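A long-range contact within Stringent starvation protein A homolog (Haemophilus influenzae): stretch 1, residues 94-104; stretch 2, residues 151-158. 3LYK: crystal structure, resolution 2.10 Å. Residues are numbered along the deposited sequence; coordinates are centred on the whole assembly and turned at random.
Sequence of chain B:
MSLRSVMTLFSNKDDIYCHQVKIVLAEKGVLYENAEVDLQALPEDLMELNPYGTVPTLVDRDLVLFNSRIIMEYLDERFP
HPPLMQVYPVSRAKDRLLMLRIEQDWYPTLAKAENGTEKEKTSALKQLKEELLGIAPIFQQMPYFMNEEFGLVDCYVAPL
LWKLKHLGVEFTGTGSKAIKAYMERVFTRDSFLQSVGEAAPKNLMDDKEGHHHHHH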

# COMPACT_ATOMS: atom_id res chain seq x y z
N LYS B 94 -2.67 11.44 6.19
CA LYS B 94 -3.14 12.26 5.05
C LYS B 94 -2.23 12.12 3.84
O LYS B 94 -2.71 11.97 2.74
CB LYS B 94 -3.34 13.72 5.42
CG LYS B 94 -4.33 13.82 6.56
CD LYS B 94 -5.40 14.84 6.34
CE LYS B 94 -5.23 15.91 7.36
NZ LYS B 94 -3.77 15.96 7.51
N ASP B 95 -0.91 12.11 4.05
CA ASP B 95 0.03 11.91 2.92
C ASP B 95 -0.11 10.56 2.27
O ASP B 95 -0.03 10.43 1.04
CB ASP B 95 1.47 12.11 3.38
CG ASP B 95 1.79 13.57 3.61
OD1 ASP B 95 0.93 14.42 3.26
OD2 ASP B 95 2.88 13.88 4.13
N ARG B 96 -0.29 9.53 3.10
CA ARG B 96 -0.51 8.18 2.57
C ARG B 96 -1.77 8.10 1.73
O ARG B 96 -1.81 7.42 0.68
CB ARG B 96 -0.56 7.14 3.71
CG ARG B 96 0.84 6.77 4.28
CD ARG B 96 0.77 5.52 5.12
NE ARG B 96 2.08 5.23 5.69
CZ ARG B 96 2.39 5.41 6.98
NH1 ARG B 96 1.48 5.89 7.84
NH2 ARG B 96 3.61 5.08 7.41
N LEU B 97 -2.83 8.75 2.21
CA LEU B 97 -4.11 8.70 1.50
C LEU B 97 -4.02 9.46 0.16
O LEU B 97 -4.53 9.02 -0.87
CB LEU B 97 -5.22 9.30 2.37
CG LEU B 97 -6.62 8.92 1.84
CD1 LEU B 97 -6.80 7.43 1.85
CD2 LEU B 97 -7.74 9.60 2.63
N LEU B 98 -3.33 10.60 0.20
CA LEU B 98 -3.04 11.40 -1.00
C LEU B 98 -2.28 10.58 -2.05
O LEU B 98 -2.64 10.58 -3.22
CB LEU B 98 -2.21 12.61 -0.57
CG LEU B 98 -2.24 13.93 -1.30
CD1 LEU B 98 -3.63 14.17 -1.88
CD2 LEU B 98 -1.92 14.98 -0.26
N MSE B 99 -1.30 9.82 -1.60
CA MSE B 99 -0.51 8.98 -2.48
C MSE B 99 -1.35 7.92 -3.13
O MSE B 99 -1.26 7.70 -4.36
CB MSE B 99 0.68 8.36 -1.72
CG MSE B 99 1.81 9.41 -1.51
SE MSE B 99 3.30 8.67 -0.46
CE MSE B 99 2.93 9.17 1.37
N LEU B 100 -2.15 7.23 -2.31
CA LEU B 100 -3.02 6.20 -2.81
C LEU B 100 -3.94 6.76 -3.89
O LEU B 100 -4.15 6.10 -4.92
CB LEU B 100 -3.89 5.62 -1.69
CG LEU B 100 -5.00 4.68 -2.18
CD1 LEU B 100 -4.38 3.40 -2.69
CD2 LEU B 100 -6.01 4.33 -1.03
N ARG B 101 -4.49 7.94 -3.64
CA ARG B 101 -5.43 8.55 -4.57
C ARG B 101 -4.76 9.00 -5.88
O ARG B 101 -5.34 8.85 -6.96
CB ARG B 101 -6.14 9.72 -3.93
CG ARG B 101 -7.17 9.29 -2.83
CD ARG B 101 -7.81 10.46 -2.15
NE ARG B 101 -8.29 11.43 -3.12
CZ ARG B 101 -8.03 12.73 -3.09
NH1 ARG B 101 -7.34 13.25 -2.08
NH2 ARG B 101 -8.47 13.52 -4.06
N ILE B 102 -3.55 9.56 -5.77
CA ILE B 102 -2.78 9.89 -6.97
C ILE B 102 -2.60 8.67 -7.83
O ILE B 102 -2.97 8.66 -9.00
CB ILE B 102 -1.45 10.59 -6.61
CG1 ILE B 102 -1.79 11.96 -6.07
CG2 ILE B 102 -0.51 10.65 -7.86
CD1 ILE B 102 -0.69 12.58 -5.22
N GLU B 103 -2.10 7.61 -7.21
CA GLU B 103 -1.85 6.35 -7.86
C GLU B 103 -3.14 5.74 -8.46
O GLU B 103 -3.13 5.25 -9.60
CB GLU B 103 -1.22 5.40 -6.86
CG GLU B 103 -0.25 4.42 -7.44
CD GLU B 103 -0.90 3.10 -7.78
OE1 GLU B 103 -1.89 2.75 -7.10
OE2 GLU B 103 -0.43 2.42 -8.72
N GLN B 104 -4.24 5.80 -7.72
CA GLN B 104 -5.47 5.16 -8.13
C GLN B 104 -6.19 5.93 -9.23
O GLN B 104 -6.65 5.34 -10.20
CB GLN B 104 -6.41 5.01 -6.92
CG GLN B 104 -7.13 3.72 -6.90
CD GLN B 104 -7.47 3.27 -5.46
OE1 GLN B 104 -6.76 2.44 -4.87
NE2 GLN B 104 -8.52 3.84 -4.90
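Stretch 2 151-158: GLVDCYVA

Stretch 2 lies along stretch 1 as a second helix running the same way: their N-to-C directions differ by 12°, and the axes approach to 9.5 Å. Stretch 1 is helical throughout, with a wider pi-type turn at 102-104. In stretch 2, Gly 151 is extended (phi/psi -157/-169), and the chain then turns into the helix that carries Tyr 156 and Val 157. The side chain of Asp 154 folds back on this start, its chi1 of -56° (m) letting Asp 154 OD2 accept a hydrogen bond from Gly 151 N at 2.9 Å; its CA-to-CB bond points away from stretch 1.

The register is set where Met 99 CA and Val 153 CA stand 5.8 Å apart. Val 153 is the knob of the interface, its side chain seated among Asp 95, Leu 98, Met 99 and Ile 102. Its CA-to-CB bond points sideways, yet with chi1 at 180° (t) both methyls meet stretch 1: Val 153 CG2 is 3.7 Å from Asp 95 CB and 4.0 Å from Met 99 CG, while Val 153 CG1 is 4.0 Å from Ile 102 CD1 and 4.1 Å from Leu 98 CG.

The CA-to-CB bond of Met 99, a selenomethionine, points toward stretch 2. Chi1 of -77° (m) sets Met 99 CG over one face of the Tyr 156 ring, 3.9 Å from the centroid and 25° off the normal, a CH-pi contact; chi2 of 177° (t) then carries SE onward. The selenium approaches the ring more obliquely, Met 99 SE lying 4.3 Å from the centroid and 3.5 Å from Tyr 156 CE1; Met 99 SE also packs 3.8 Å from Leu 152 CB.

The CA-to-CB bond of Tyr 156, with chi1 -84° (m) and chi2 69°, points toward stretch 1, and its ring offers a face to Met 99 and its edge to Glu 103. There Glu 103 CG lies near the ring plane, 4.1 Å from Tyr 156 CE2. The CA-to-CB bond of Glu 103 points toward stretch 2, but the end of the side chain leads away, and OE2 is hydrogen-bonded elsewhere in the structure.

About one turn beyond Met 99, Ile 102 (chi1 -69°, m; chi2 159°, t) spreads its two branches along the partner helix: Ile 102 CG2 is 4.1 Å from Tyr 156 CB, and Ile 102 CD1 reaches Val 157 CG2 at 3.6 Å. Val 157 repeats the t rotamer of Val 153. No hydrogen bond crosses between the stretches; the 419 Å² buried, both sides summed, rests on side-chain packing.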

# COMPACT_ATOMS: atom_id res chain seq x y z
N GLY B 151 8.45 15.96 -0.13
CA GLY B 151 8.31 14.65 0.51
C GLY B 151 7.85 13.59 -0.45
O GLY B 151 7.80 13.83 -1.68
N LEU B 152 7.47 12.42 0.11
CA LEU B 152 7.03 11.28 -0.70
C LEU B 152 5.86 11.58 -1.62
O LEU B 152 5.79 11.00 -2.70
CB LEU B 152 6.75 10.04 0.16
CG LEU B 152 7.91 9.43 0.95
CD1 LEU B 152 7.47 8.10 1.69
CD2 LEU B 152 9.14 9.16 0.06
N VAL B 153 4.93 12.45 -1.22
CA VAL B 153 3.81 12.81 -2.13
C VAL B 153 4.36 13.44 -3.45
O VAL B 153 3.91 13.13 -4.56
CB VAL B 153 2.81 13.78 -1.45
CG1 VAL B 153 1.66 14.15 -2.39
CG2 VAL B 153 2.25 13.14 -0.11
N ASP B 154 5.36 14.30 -3.31
CA ASP B 154 6.02 14.91 -4.49
C ASP B 154 6.74 13.85 -5.33
O ASP B 154 6.80 13.98 -6.55
CB ASP B 154 6.98 16.00 -4.02
CG ASP B 154 6.28 17.03 -3.18
OD1 ASP B 154 5.44 17.79 -3.73
OD2 ASP B 154 6.50 17.04 -1.93
N CYS B 155 7.22 12.77 -4.69
CA CYS B 155 7.78 11.65 -5.41
C CYS B 155 6.72 10.91 -6.22
O CYS B 155 7.07 10.15 -7.12
CB CYS B 155 8.53 10.69 -4.48
SG CYS B 155 9.91 11.54 -3.65
N TYR B 156 5.44 11.12 -5.91
CA TYR B 156 4.38 10.57 -6.76
C TYR B 156 3.99 11.59 -7.84
O TYR B 156 3.72 11.21 -8.97
CB TYR B 156 3.09 10.21 -5.94
CG TYR B 156 3.13 8.83 -5.28
CD1 TYR B 156 3.99 8.58 -4.22
CD2 TYR B 156 2.29 7.80 -5.72
CE1 TYR B 156 4.05 7.34 -3.61
CE2 TYR B 156 2.34 6.51 -5.09
CZ TYR B 156 3.23 6.31 -4.04
OH TYR B 156 3.33 5.10 -3.40
N VAL B 157 3.89 12.87 -7.49
CA VAL B 157 3.42 13.86 -8.45
C VAL B 157 4.50 14.19 -9.52
O VAL B 157 4.18 14.20 -10.72
CB VAL B 157 2.89 15.15 -7.73
CG1 VAL B 157 2.40 16.17 -8.73
CG2 VAL B 157 1.72 14.78 -6.74
N ALA B 158 5.74 14.44 -9.11
CA ALA B 158 6.80 14.85 -10.06
C ALA B 158 7.04 13.87 -11.24
O ALA B 158 7.13 14.31 -12.36
CB ALA B 158 8.14 15.22 -9.34